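Local coordinates for hypothetical fimbrial assembly protein (Parabacteroides distasonis, PDB 3R4R), which is a putative component of the tip of fimbriae, the cell-surface filaments that mediate adhesion and biofilm formation, at residues Ile59-Phe64 with Pro113-Thr118; Ala199-Thr204 with Tyr230-Ser235; Gly214-Leu219 with Ala237-Ile242. All coordinates share one frame; numbering follows the deposited sequence.

Contact 1 of 3, residues Ile59-Phe64 with Pro113-Thr118; sequences IYFKNF and PFDNLT
Asn-63 and Asp-115 join strand 58-65, which pairs with strand 46-52 in the N-terminal half of the chain, to a loop that makes a type I beta turn from Phe-114 to Leu-117. Asn-63 ND2 donates to Asp-115 OD1 at 3.0 Å. The bond is almost straight, at 176°. It lies in the amide plane of Asn-63 and uses the syn lone pair of OD1. Amide and carboxylate planes are nearly coplanar, 19° apart. The same oxygen sits against the ring of Phe-61, where CE2 comes within 3.3 Å of Asp-115 OD1. Ring and carboxylate planes are clearly inclined. Phe-61 carries its CG between the backbone N and the carbonyl carbon (chi1 88°). This torsion sets CE2 near the carboxylate, which approaches the ring obliquely. In the next shell, His-48 holds the OD1 of Asn-63, and Ser-112 OG is hydrogen-bonded to Asp-115 OD1, the oxygen that also takes Asn-63 ND2. Arg-58, next to the strand segment, bonds the backbone O of Asp-115. With an alanine here, the Asn-63 amide would probably lose its acceptor, Ser-112 OG a partner and the Phe-61 ring a neighbour. Within the turn, Leu-117 N closes on Phe-114 O at 3.1 Å.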
ATOM      1  N   ILE A  59      14.307  15.652  11.485  1.00 48.74           N
ATOM      2  CA  ILE A  59      15.667  15.785  12.012  1.00 49.54           C
ATOM      3  C   ILE A  59      16.609  14.844  11.226  1.00 54.40           C
ATOM      4  O   ILE A  59      17.786  15.144  11.100  1.00 55.94           O
ATOM      5  CB  ILE A  59      15.753  15.524  13.550  1.00 53.92           C
ATOM      6  CG1 ILE A  59      15.359  14.062  13.932  1.00 53.47           C
ATOM      7  CG2 ILE A  59      14.947  16.583  14.350  1.00 53.68           C
ATOM      8  CD1 ILE A  59      15.692  13.624  15.358  1.00 61.27           C
ATOM      9  N   TYR A  60      16.089  13.741  10.673  1.00 48.81           N
ATOM     10  CA  TYR A  60      16.894  12.770   9.938  1.00 48.08           C
ATOM     11  C   TYR A  60      16.077  12.111   8.838  1.00 50.34           C
ATOM     12  O   TYR A  60      14.865  11.909   9.005  1.00 50.43           O
ATOM     13  CB  TYR A  60      17.423  11.696  10.931  1.00 50.46           C
ATOM     14  CG  TYR A  60      18.168  10.511  10.332  1.00 51.07           C
ATOM     15  CD1 TYR A  60      19.541  10.552  10.141  1.00 55.55           C
ATOM     16  CD2 TYR A  60      17.504   9.331  10.013  1.00 50.07           C
ATOM     17  CE1 TYR A  60      20.233   9.468   9.601  1.00 57.06           C
ATOM     18  CE2 TYR A  60      18.186   8.240   9.461  1.00 51.26           C
ATOM     19  CZ  TYR A  60      19.559   8.303   9.289  1.00 62.52           C
ATOM     20  OH  TYR A  60      20.272   7.230   8.786  1.00 65.44           O
ATOM     21  N   PHE A  61      16.749  11.730   7.733  1.00 43.29           N
ATOM     22  CA  PHE A  61      16.130  10.923   6.688  1.00 40.14           C
ATOM     23  C   PHE A  61      17.221  10.098   6.003  1.00 43.98           C
ATOM     24  O   PHE A  61      18.359  10.557   5.895  1.00 44.89           O
ATOM     25  CB  PHE A  61      15.320  11.755   5.660  1.00 39.65           C
ATOM     26  CG  PHE A  61      16.101  12.277   4.480  1.00 39.41           C
ATOM     27  CD1 PHE A  61      16.756  13.501   4.547  1.00 42.39           C
ATOM     28  CD2 PHE A  61      16.212  11.527   3.314  1.00 37.10           C
ATOM     29  CE1 PHE A  61      17.512  13.964   3.470  1.00 42.89           C
ATOM     30  CE2 PHE A  61      16.989  11.979   2.250  1.00 40.02           C
ATOM     31  CZ  PHE A  61      17.625  13.201   2.328  1.00 39.05           C
ATOM     32  N   LYS A  62      16.858   8.935   5.448  1.00 38.98           N
ATOM     33  CA  LYS A  62      17.799   8.105   4.702  1.00 38.56           C
ATOM     34  C   LYS A  62      17.016   7.290   3.715  1.00 43.53           C
ATOM     35  O   LYS A  62      15.877   6.884   3.991  1.00 42.31           O
ATOM     36  CB  LYS A  62      18.645   7.224   5.652  1.00 41.99           C
ATOM     37  CG  LYS A  62      19.624   6.274   4.987  1.00 50.70           C
ATOM     38  CD  LYS A  62      20.646   5.738   5.985  1.00 65.87           C
ATOM     39  CE  LYS A  62      21.519   4.612   5.460  1.00 75.96           C
ATOM     40  NZ  LYS A  62      22.266   4.952   4.222  1.00 78.97           N
ATOM     41  N   ASN A  63      17.612   7.102   2.533  1.00 41.03           N
ATOM     42  CA  ASN A  63      17.064   6.303   1.451  1.00 38.79           C
ATOM     43  C   ASN A  63      17.874   5.046   1.341  1.00 43.67           C
ATOM     44  O   ASN A  63      19.092   5.122   1.113  1.00 42.22           O
ATOM     45  CB  ASN A  63      17.042   7.098   0.137  1.00 34.76           C
ATOM     46  CG  ASN A  63      16.115   8.289   0.201  1.00 44.54           C
ATOM     47  OD1 ASN A  63      14.964   8.222   0.673  1.00 37.33           O
ATOM     48  ND2 ASN A  63      16.579   9.397  -0.318  1.00 34.14           N
ATOM     49  N   PHE A  64      17.211   3.896   1.609  1.00 41.58           N
ATOM     50  CA  PHE A  64      17.777   2.534   1.535  1.00 44.25           C
ATOM     51  C   PHE A  64      17.409   1.852   0.254  1.00 45.33           C
ATOM     52  O   PHE A  64      16.318   2.079  -0.263  1.00 43.22           O
ATOM     53  CB  PHE A  64      17.296   1.656   2.695  1.00 48.35           C
ATOM     54  CG  PHE A  64      17.669   2.147   4.067  1.00 52.84           C
ATOM     55  CD1 PHE A  64      16.848   3.045   4.749  1.00 54.92           C
ATOM     56  CD2 PHE A  64      18.790   1.647   4.716  1.00 58.42           C
ATOM     57  CE1 PHE A  64      17.171   3.463   6.036  1.00 58.41           C
ATOM     58  CE2 PHE A  64      19.100   2.051   6.009  1.00 63.53           C
ATOM     59  CZ  PHE A  64      18.289   2.954   6.665  1.00 60.63           C
ATOM     60  N   PRO A 113      11.416  11.008  -3.885  1.00 35.58           N
ATOM     61  CA  PRO A 113      10.631  12.242  -4.107  1.00 36.28           C
ATOM     62  C   PRO A 113      10.273  13.004  -2.788  1.00 39.89           C
ATOM     63  O   PRO A 113       9.652  14.057  -2.858  1.00 41.99           O
ATOM     64  CB  PRO A 113       9.350  11.712  -4.785  1.00 36.79           C
ATOM     65  CG  PRO A 113       9.250  10.318  -4.413  1.00 37.74           C
ATOM     66  CD  PRO A 113      10.622   9.800  -4.185  1.00 33.34           C
ATOM     67  N   PHE A 114      10.695  12.503  -1.600  1.00 34.80           N
ATOM     68  CA  PHE A 114      10.353  13.072  -0.284  1.00 32.49           C
ATOM     69  C   PHE A 114      11.522  13.808   0.372  1.00 36.38           C
ATOM     70  O   PHE A 114      11.370  14.349   1.485  1.00 36.31           O
ATOM     71  CB  PHE A 114       9.907  11.927   0.647  1.00 31.94           C
ATOM     72  CG  PHE A 114       9.089  10.856  -0.048  1.00 30.33           C
ATOM     73  CD1 PHE A 114       7.771  11.086  -0.405  1.00 30.97           C
ATOM     74  CD2 PHE A 114       9.638   9.615  -0.333  1.00 32.02           C
ATOM     75  CE1 PHE A 114       7.040  10.126  -1.100  1.00 29.99           C
ATOM     76  CE2 PHE A 114       8.899   8.647  -1.021  1.00 31.35           C
ATOM     77  CZ  PHE A 114       7.603   8.916  -1.397  1.00 27.96           C
ATOM     78  N   ASP A 115      12.686  13.832  -0.308  1.00 31.68           N
ATOM     79  CA  ASP A 115      13.928  14.409   0.201  1.00 33.82           C
ATOM     80  C   ASP A 115      13.836  15.907   0.543  1.00 39.50           C
ATOM     81  O   ASP A 115      14.554  16.341   1.449  1.00 40.83           O
ATOM     82  CB  ASP A 115      15.056  14.238  -0.820  1.00 36.40           C
ATOM     83  CG  ASP A 115      15.524  12.821  -0.998  1.00 40.07           C
ATOM     84  OD1 ASP A 115      14.966  11.927  -0.345  1.00 41.72           O
ATOM     85  OD2 ASP A 115      16.484  12.611  -1.744  1.00 47.86           O
ATOM     86  N   ASN A 116      12.988  16.669  -0.136  1.00 35.95           N
ATOM     87  CA  ASN A 116      12.857  18.103   0.111  1.00 37.92           C
ATOM     88  C   ASN A 116      11.721  18.413   1.104  1.00 40.74           C
ATOM     89  O   ASN A 116      11.438  19.591   1.332  1.00 40.66           O
ATOM     90  CB  ASN A 116      12.616  18.861  -1.214  1.00 41.15           C
ATOM     91  CG  ASN A 116      11.445  18.336  -2.019  1.00 67.15           C
ATOM     92  OD1 ASN A 116      11.094  17.135  -1.990  1.00 55.70           O
ATOM     93  ND2 ASN A 116      10.867  19.217  -2.827  1.00 58.78           N
ATOM     94  N   LEU A 117      11.069  17.387   1.685  1.00 36.85           N
ATOM     95  CA  LEU A 117       9.961  17.568   2.646  1.00 36.30           C
ATOM     96  C   LEU A 117      10.569  17.752   4.047  1.00 43.28           C
ATOM     97  O   LEU A 117      11.143  16.832   4.615  1.00 42.27           O
ATOM     98  CB  LEU A 117       8.972  16.387   2.575  1.00 34.12           C
ATOM     99  CG  LEU A 117       8.386  16.064   1.192  1.00 36.41           C
ATOM    100  CD1 LEU A 117       7.474  14.862   1.271  1.00 35.42           C
ATOM    101  CD2 LEU A 117       7.630  17.263   0.596  1.00 37.59           C
ATOM    102  N   THR A 118      10.513  18.981   4.561  1.00 43.76           N
ATOM    103  CA  THR A 118      11.206  19.374   5.788  1.00 45.57           C
ATOM    104  C   THR A 118      10.313  19.250   7.053  1.00 53.39           C
ATOM    105  O   THR A 118      10.849  19.340   8.165  1.00 55.98           O
ATOM    106  CB  THR A 118      11.691  20.811   5.636  1.00 45.90           C
ATOM    107  OG1 THR A 118      10.571  21.616   5.300  1.00 49.41           O
ATOM    108  CG2 THR A 118      12.718  20.960   4.520  1.00 39.44           C
TER

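Contact 2 of 3, residues Ala199-Thr204 with Tyr230-Ser235; sequences ASSKIT and YTYEIS. With EDO (1,2-ethanediol), chain F.
Tyr-232 sets its CG anti to the carbonyl carbon (chi1 -64°), and this lays its ring beside the backbone of Ala-199 to Ser-201. Ser-201 turns OG anti to its own backbone N (chi1 -175°). Its CB meets the tyrosine ring while OG reaches the carbonyl of the next residue. The CB stands over one face of the ring, 3.8 Å from the centroid and 19° off the normal. This is a CH-pi contact, displaced toward the CG side of the ring. The backbone approaches the same ring elsewhere: Ala-199 O comes to the edge, 3.3 Å from Tyr-232 CE2. The carbonyl of Ser-200 lies oblique to the ring. Ser-201 OG donates to Lys-202 O at 2.8 Å. It also accepts from a water, whose oxygen accepts in turn from Glu-233 N at 3.1 Å. The water therefore bridges the two chain segments. Farther out, Tyr-232 OH is hydrogen-bonded to Lys-134 O, and Leu-168 and Ile-132 pack on the ring. The end of strand 191-202 thus meets strand 228-232 within the transthyretin-like C-terminal domain. The contact is buried, yet its direct part is one CH-pi contact and two carbonyl oxygens near the ring. Its polar link runs through one water, and the serine hydroxyl is satisfied both as donor and as acceptor.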
ATOM      1  N   ALA A 199      -3.981   5.870 -10.061  1.00 35.31           N
ATOM      2  CA  ALA A 199      -2.511   5.873 -10.078  1.00 32.30           C
ATOM      3  C   ALA A 199      -1.910   6.911  -9.101  1.00 35.95           C
ATOM      4  O   ALA A 199      -0.711   6.903  -8.914  1.00 36.03           O
ATOM      5  CB  ALA A 199      -2.017   6.160 -11.486  1.00 33.43           C
ATOM      6  N   SER A 200      -2.715   7.759  -8.460  1.00 34.54           N
ATOM      7  CA  SER A 200      -2.215   8.779  -7.512  1.00 34.08           C
ATOM      8  C   SER A 200      -2.659   8.510  -6.053  1.00 39.37           C
ATOM      9  O   SER A 200      -3.730   7.942  -5.810  1.00 38.86           O
ATOM     10  CB  SER A 200      -2.682  10.163  -7.920  1.00 36.39           C
ATOM     11  OG  SER A 200      -1.987  10.559  -9.092  1.00 42.96           O
ATOM     12  N   SER A 201      -1.802   8.888  -5.074  1.00 37.28           N
ATOM     13  CA  SER A 201      -2.132   8.664  -3.663  1.00 37.07           C
ATOM     14  C   SER A 201      -1.386   9.576  -2.730  1.00 42.50           C
ATOM     15  O   SER A 201      -0.296  10.061  -3.055  1.00 42.37           O
ATOM     16  CB  SER A 201      -1.821   7.224  -3.251  1.00 38.18           C
ATOM     17  OG  SER A 201      -2.239   6.933  -1.927  1.00 43.26           O
ATOM     18  N   LYS A 202      -1.992   9.781  -1.538  1.00 39.81           N
ATOM     19  CA  LYS A 202      -1.419  10.445  -0.364  1.00 39.22           C
ATOM     20  C   LYS A 202      -0.586   9.366   0.375  1.00 42.52           C
ATOM     21  O   LYS A 202      -0.865   8.174   0.217  1.00 41.99           O
ATOM     22  CB  LYS A 202      -2.530  11.080   0.487  1.00 41.80           C
ATOM     23  CG  LYS A 202      -3.247  12.260  -0.178  1.00 50.51           C
ATOM     24  CD  LYS A 202      -2.436  13.600  -0.130  1.00 59.81           C
ATOM     25  CE  LYS A 202      -3.133  14.756  -0.809  1.00 71.10           C
ATOM     26  NZ  LYS A 202      -4.462  15.073  -0.202  1.00 92.80           N
ATOM     27  N   ILE A 203       0.425   9.754   1.142  1.00 38.76           N
ATOM     28  CA  ILE A 203       1.348   8.797   1.779  1.00 36.82           C
ATOM     29  C   ILE A 203       1.323   8.859   3.323  1.00 40.42           C
ATOM     30  O   ILE A 203       2.251   8.341   3.959  1.00 39.88           O
ATOM     31  CB  ILE A 203       2.816   9.073   1.292  1.00 38.39           C
ATOM     32  CG1 ILE A 203       3.240  10.558   1.577  1.00 38.76           C
ATOM     33  CG2 ILE A 203       2.987   8.690  -0.195  1.00 37.44           C
ATOM     34  CD1 ILE A 203       4.707  10.868   1.459  1.00 38.68           C
ATOM     35  N   THR A 204       0.310   9.486   3.922  1.00 38.46           N
ATOM     36  CA  THR A 204       0.245   9.646   5.380  1.00 40.22           C
ATOM     37  C   THR A 204      -1.051   9.049   5.951  1.00 48.13           C
ATOM     38  O   THR A 204      -1.445   9.378   7.083  1.00 51.64           O
ATOM     39  CB  THR A 204       0.347  11.142   5.734  1.00 44.46           C
ATOM     40  OG1 THR A 204      -0.700  11.901   5.102  1.00 52.86           O
ATOM     41  CG2 THR A 204       1.722  11.725   5.513  1.00 35.83           C
ATOM     42  N   TYR A 230      -4.193  -4.035  -9.353  1.00 36.68           N
ATOM     43  CA  TYR A 230      -4.113  -3.128  -8.209  1.00 36.49           C
ATOM     44  C   TYR A 230      -4.564  -1.714  -8.529  1.00 42.35           C
ATOM     45  O   TYR A 230      -4.570  -1.304  -9.684  1.00 43.41           O
ATOM     46  CB  TYR A 230      -2.661  -3.037  -7.692  1.00 36.58           C
ATOM     47  CG  TYR A 230      -1.953  -4.357  -7.519  1.00 37.91           C
ATOM     48  CD1 TYR A 230      -2.162  -5.142  -6.387  1.00 39.09           C
ATOM     49  CD2 TYR A 230      -1.093  -4.842  -8.501  1.00 38.90           C
ATOM     50  CE1 TYR A 230      -1.578  -6.403  -6.263  1.00 38.79           C
ATOM     51  CE2 TYR A 230      -0.512  -6.108  -8.393  1.00 39.46           C
ATOM     52  CZ  TYR A 230      -0.749  -6.879  -7.266  1.00 41.32           C
ATOM     53  OH  TYR A 230      -0.110  -8.075  -7.109  1.00 39.71           O
ATOM     54  N   THR A 231      -4.881  -0.951  -7.475  1.00 39.55           N
ATOM     55  CA  THR A 231      -5.291   0.451  -7.525  1.00 40.03           C
ATOM     56  C   THR A 231      -5.084   1.117  -6.157  1.00 42.23           C
ATOM     57  O   THR A 231      -5.182   0.455  -5.113  1.00 40.65           O
ATOM     58  CB  THR A 231      -6.764   0.594  -7.978  1.00 49.28           C
ATOM     59  OG1 THR A 231      -7.120   1.974  -7.984  1.00 45.48           O
ATOM     60  CG2 THR A 231      -7.749  -0.160  -7.081  1.00 50.66           C
ATOM     61  N   TYR A 232      -4.848   2.445  -6.166  1.00 37.67           N
ATOM     62  CA  TYR A 232      -4.847   3.188  -4.936  1.00 36.21           C
ATOM     63  C   TYR A 232      -6.305   3.500  -4.608  1.00 45.38           C
ATOM     64  O   TYR A 232      -7.119   3.517  -5.536  1.00 46.22           O
ATOM     65  CB  TYR A 232      -3.966   4.449  -5.024  1.00 36.45           C
ATOM     66  CG  TYR A 232      -2.482   4.246  -5.226  1.00 32.96           C
ATOM     67  CD1 TYR A 232      -1.739   3.474  -4.333  1.00 33.01           C
ATOM     68  CD2 TYR A 232      -1.780   5.017  -6.146  1.00 33.64           C
ATOM     69  CE1 TYR A 232      -0.359   3.325  -4.477  1.00 31.43           C
ATOM     70  CE2 TYR A 232      -0.388   4.936  -6.252  1.00 32.76           C
ATOM     71  CZ  TYR A 232       0.316   4.075  -5.425  1.00 36.11           C
ATOM     72  OH  TYR A 232       1.676   3.959  -5.542  1.00 38.34           O
ATOM     73  N   GLU A 233      -6.667   3.668  -3.312  1.00 45.01           N
ATOM     74  CA  GLU A 233      -8.012   4.088  -2.850  1.00 47.21           C
ATOM     75  C   GLU A 233      -8.619   5.231  -3.652  1.00 52.58           C
ATOM     76  O   GLU A 233      -7.884   6.098  -4.144  1.00 52.54           O
ATOM     77  CB  GLU A 233      -7.967   4.587  -1.397  1.00 49.33           C
ATOM     78  CG  GLU A 233      -7.697   3.559  -0.342  1.00 54.91           C
ATOM     79  CD  GLU A 233      -7.753   4.110   1.061  1.00 62.72           C
ATOM     80  OE1 GLU A 233      -7.421   5.298   1.307  1.00 52.39           O
ATOM     81  OE2 GLU A 233      -8.083   3.295   1.945  1.00 57.60           O
ATOM     82  N   ILE A 234      -9.956   5.284  -3.704  1.00 49.66           N
ATOM     83  CA  ILE A 234     -10.707   6.323  -4.388  1.00 50.57           C
ATOM     84  C   ILE A 234     -11.807   6.781  -3.438  1.00 59.61           C
ATOM     85  O   ILE A 234     -12.752   6.019  -3.226  1.00 60.91           O
ATOM     86  CB  ILE A 234     -11.230   5.782  -5.729  1.00 53.39           C
ATOM     87  CG1 ILE A 234     -10.064   5.222  -6.596  1.00 50.57           C
ATOM     88  CG2 ILE A 234     -12.031   6.868  -6.443  1.00 57.28           C
ATOM     89  CD1 ILE A 234     -10.401   4.382  -7.811  1.00 59.02           C
ATOM     90  N   SER A 235     -11.671   8.021  -2.865  1.00 59.02           N
ATOM     91  CA  SER A 235     -12.611   8.607  -1.899  0.50 62.20           C
ATOM     92  C   SER A 235     -13.939   9.032  -2.544  1.00 69.92           C
ATOM     93  O   SER A 235     -14.989   8.874  -1.905  1.00 71.93           O
ATOM     94  CB  SER A 235     -11.997   9.823  -1.209  0.50 65.57           C
ATOM     95  OG  SER A 235     -11.692  10.858  -2.129  0.50 74.68           O
TER
HETATM   96  C1  EDO F 322      -3.014  -2.112 -12.887  1.00 45.49           C
HETATM   97  O1  EDO F 322      -1.901  -1.266 -13.223  1.00 51.71           O
HETATM   98  C2  EDO F 322      -2.567  -3.569 -12.811  1.00 43.09           C
HETATM   99  O2  EDO F 322      -2.095  -3.920 -11.508  1.00 48.32           O
HETATM  100  O   HOH W   1      -4.120   4.654  -1.761  1.00 32.68           O

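Contact 3 of 3, residues Gly214-Leu219 with Ala237-Ile242; sequences GAFSDL and AFKEVI. With EDO (1,2-ethanediol), chain G.
Lys-239 crosses the ring of Phe-216 at a slant, with its aliphatic end lying over one face. The atom that touches is CE. It stands 3.7 Å from the ring centroid and only 13° off the normal, above the middle of the ring. This is a CH-pi contact. The ammonium is farther away, with NZ 4.8 Å from the centroid and 24° off the normal, and still forms a cation-pi pair over the same face. The lysine chain is extended as far as CE and bends at its last torsion (chi4 67°). The bend carries NZ away from the ring centre toward Asp-236, with which it makes a salt bridge. The ammonium is probably held mainly by Asp-236, with the ring as a weaker second partner. Phe-216 has its CG anti to the backbone N, which places the ring against CE. Ile-234 packs against both side chains and Asn-198 against the phenylalanine. A molecule of 1,2-ethanediol, probably from the crystallisation liquor, lies beside the pair. Its O1 is 3.2 Å from Phe-216 CZ, and its C1 is 3.7 Å from Lys-239 CD. This surface contact joins the residues leading into the short strand 218-219 and strand 240-246, which both pair antiparallel with strand 191-202. The pair lies beside the sheet built round that strand, consistent with the transthyretin-like fold of the Fim1F C-terminal domain.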
ATOM      1  N   GLY A 214      -7.658  11.096  -1.160  1.00 50.92           N
ATOM      2  CA  GLY A 214      -8.303  12.152  -1.935  1.00 52.62           C
ATOM      3  C   GLY A 214      -7.662  12.396  -3.294  1.00 55.55           C
ATOM      4  O   GLY A 214      -8.291  13.002  -4.171  1.00 56.48           O
ATOM      5  N   ALA A 215      -6.402  11.900  -3.493  1.00 49.79           N
ATOM      6  CA  ALA A 215      -5.659  12.016  -4.751  1.00 47.77           C
ATOM      7  C   ALA A 215      -6.185  11.027  -5.800  1.00 50.67           C
ATOM      8  O   ALA A 215      -6.561   9.895  -5.457  1.00 49.94           O
ATOM      9  CB  ALA A 215      -4.190  11.774  -4.500  1.00 45.69           C
ATOM     10  N   PHE A 216      -6.247  11.470  -7.078  1.00 47.51           N
ATOM     11  CA  PHE A 216      -6.702  10.619  -8.176  1.00 47.09           C
ATOM     12  C   PHE A 216      -6.081  11.038  -9.521  1.00 50.09           C
ATOM     13  O   PHE A 216      -6.019  12.229  -9.845  1.00 51.04           O
ATOM     14  CB  PHE A 216      -8.255  10.621  -8.310  1.00 51.64           C
ATOM     15  CG  PHE A 216      -8.779   9.612  -9.330  1.00 53.86           C
ATOM     16  CD1 PHE A 216      -9.056   8.299  -8.959  1.00 55.00           C
ATOM     17  CD2 PHE A 216      -8.958   9.968 -10.669  1.00 57.40           C
ATOM     18  CE1 PHE A 216      -9.502   7.360  -9.908  1.00 55.35           C
ATOM     19  CE2 PHE A 216      -9.376   9.017 -11.617  1.00 59.97           C
ATOM     20  CZ  PHE A 216      -9.648   7.724 -11.227  1.00 55.55           C
ATOM     21  N   SER A 217      -5.673  10.017 -10.311  1.00 44.82           N
ATOM     22  CA  SER A 217      -5.227  10.093 -11.713  1.00 45.50           C
ATOM     23  C   SER A 217      -5.466   8.726 -12.352  1.00 51.51           C
ATOM     24  O   SER A 217      -5.437   7.718 -11.654  1.00 51.42           O
ATOM     25  CB  SER A 217      -3.782  10.561 -11.868  1.00 43.47           C
ATOM     26  OG  SER A 217      -2.831   9.591 -11.487  1.00 46.73           O
ATOM     27  N   ASP A 218      -5.766   8.694 -13.654  1.00 51.25           N
ATOM     28  CA  ASP A 218      -6.076   7.455 -14.379  1.00 50.90           C
ATOM     29  C   ASP A 218      -4.889   6.468 -14.454  1.00 50.72           C
ATOM     30  O   ASP A 218      -3.788   6.832 -14.877  1.00 48.70           O
ATOM     31  CB  ASP A 218      -6.527   7.777 -15.821  1.00 56.29           C
ATOM     32  CG  ASP A 218      -7.881   8.458 -15.949  1.00 71.65           C
ATOM     33  OD1 ASP A 218      -8.873   7.934 -15.371  1.00 71.96           O
ATOM     34  OD2 ASP A 218      -7.984   9.433 -16.739  1.00 79.68           O
ATOM     35  N   LEU A 219      -5.174   5.185 -14.107  1.00 46.47           N
ATOM     36  CA  LEU A 219      -4.248   4.053 -14.177  1.00 43.29           C
ATOM     37  C   LEU A 219      -4.731   3.110 -15.246  1.00 48.27           C
ATOM     38  O   LEU A 219      -5.797   2.511 -15.112  1.00 48.32           O
ATOM     39  CB  LEU A 219      -4.099   3.338 -12.823  1.00 40.81           C
ATOM     40  CG  LEU A 219      -3.128   2.137 -12.732  1.00 41.86           C
ATOM     41  CD1 LEU A 219      -1.685   2.547 -13.031  1.00 39.62           C
ATOM     42  CD2 LEU A 219      -3.198   1.525 -11.360  1.00 42.40           C
ATOM     43  N   ALA A 237     -17.343   9.220  -3.935  1.00 81.59           N
ATOM     44  CA  ALA A 237     -18.469   8.286  -3.852  1.00 83.92           C
ATOM     45  C   ALA A 237     -19.155   8.101  -5.217  1.00 89.94           C
ATOM     46  O   ALA A 237     -19.911   7.141  -5.388  1.00 90.50           O
ATOM     47  CB  ALA A 237     -19.477   8.795  -2.829  1.00 88.76           C
ATOM     48  N   PHE A 238     -18.837   8.988  -6.193  1.00 87.78           N
ATOM     49  CA  PHE A 238     -19.416   9.039  -7.537  1.00 90.72           C
ATOM     50  C   PHE A 238     -18.470   8.375  -8.586  1.00 89.21           C
ATOM     51  O   PHE A 238     -18.858   8.223  -9.750  1.00 90.89           O
ATOM     52  CB  PHE A 238     -19.697  10.519  -7.888  1.00 97.17           C
ATOM     53  CG  PHE A 238     -20.555  10.864  -9.089  1.00104.27           C
ATOM     54  CD1 PHE A 238     -21.704  10.127  -9.381  1.00111.10           C
ATOM     55  CD2 PHE A 238     -20.357  12.055  -9.782  1.00109.52           C
ATOM     56  CE1 PHE A 238     -22.546  10.491 -10.443  1.00116.96           C
ATOM     57  CE2 PHE A 238     -21.206  12.428 -10.836  1.00117.40           C
ATOM     58  CZ  PHE A 238     -22.295  11.641 -11.161  1.00118.19           C
ATOM     59  N   LYS A 239     -17.274   7.924  -8.171  1.00 79.15           N
ATOM     60  CA  LYS A 239     -16.360   7.263  -9.098  1.00 74.82           C
ATOM     61  C   LYS A 239     -16.614   5.752  -9.116  1.00 78.58           C
ATOM     62  O   LYS A 239     -17.102   5.168  -8.145  1.00 78.98           O
ATOM     63  CB  LYS A 239     -14.889   7.551  -8.801  1.00 71.66           C
ATOM     64  CG  LYS A 239     -14.475   8.927  -9.282  1.00 64.79           C
ATOM     65  CD  LYS A 239     -12.983   9.086  -9.267  1.00 59.77           C
ATOM     66  CE  LYS A 239     -12.488  10.413  -9.789  1.00 62.12           C
ATOM     67  NZ  LYS A 239     -12.870  11.546  -8.907  1.00 91.48           N
ATOM     68  N   GLU A 240     -16.327   5.136 -10.260  1.00 73.78           N
ATOM     69  CA  GLU A 240     -16.553   3.709 -10.474  1.00 72.10           C
ATOM     70  C   GLU A 240     -15.385   3.030 -11.137  1.00 70.59           C
ATOM     71  O   GLU A 240     -14.688   3.638 -11.959  1.00 68.04           O
ATOM     72  CB  GLU A 240     -17.800   3.477 -11.362  1.00 77.00           C
ATOM     73  CG  GLU A 240     -19.124   3.950 -10.783  1.00 87.74           C
ATOM     74  CD  GLU A 240     -20.325   3.740 -11.683  1.00102.21           C
ATOM     75  OE1 GLU A 240     -20.167   3.846 -12.922  1.00 96.02           O
ATOM     76  OE2 GLU A 240     -21.438   3.529 -11.146  1.00 91.31           O
ATOM     77  N   VAL A 241     -15.212   1.735 -10.808  1.00 65.08           N
ATOM     78  CA  VAL A 241     -14.252   0.836 -11.426  1.00 61.67           C
ATOM     79  C   VAL A 241     -15.134  -0.097 -12.288  1.00 66.30           C
ATOM     80  O   VAL A 241     -16.001  -0.811 -11.764  1.00 65.91           O
ATOM     81  CB  VAL A 241     -13.285   0.133 -10.427  1.00 63.86           C
ATOM     82  CG1 VAL A 241     -12.445   1.153  -9.664  1.00 62.28           C
ATOM     83  CG2 VAL A 241     -14.021  -0.762  -9.448  1.00 65.23           C
ATOM     84  N   ILE A 242     -15.000   0.021 -13.625  1.00 63.25           N
ATOM     85  CA  ILE A 242     -15.862  -0.661 -14.604  1.00 63.33           C
ATOM     86  C   ILE A 242     -15.134  -1.806 -15.298  1.00 62.90           C
ATOM     87  O   ILE A 242     -14.185  -1.598 -16.061  1.00 60.25           O
ATOM     88  CB  ILE A 242     -16.384   0.346 -15.672  1.00 68.25           C
ATOM     89  CG1 ILE A 242     -17.168   1.513 -15.015  1.00 69.35           C
ATOM     90  CG2 ILE A 242     -17.206  -0.380 -16.751  1.00 70.14           C
ATOM     91  CD1 ILE A 242     -17.542   2.669 -15.938  1.00 65.87           C
TER
HETATM   92  C1  EDO G 323     -12.916   7.960 -12.811  1.00 54.95           C
HETATM   93  O1  EDO G 323     -11.804   7.596 -13.629  1.00 56.23           O
HETATM   94  C2  EDO G 323     -13.507   6.703 -12.192  1.00 55.69           C
HETATM   95  O2  EDO G 323     -12.531   6.036 -11.374  1.00 66.39           O

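In the fold
Contact 1 comes first along the chain and closes before contact 2 opens. Contacts 2 and 3 interleave, since their segments alternate, and all four lie in the Fim1F C-terminal domain range. Their centres are about 9 Å apart. They meet directly, with Ser-200 OG 2.7 Å from Ser-217 OG, and strand 191-202 has strands 218-219 and 240-246 as neighbours. Contact 1 joins strand 58-65 to the loop after strand 96-104, with its centre about 21 Å from that of contact 2 and about 29 Å from that of contact 3. Packing of Phe-114 on Ile-203 ties contact 1 to contact 2. Together they probably trace a path from the N-terminal part of the chain into the C-terminal region.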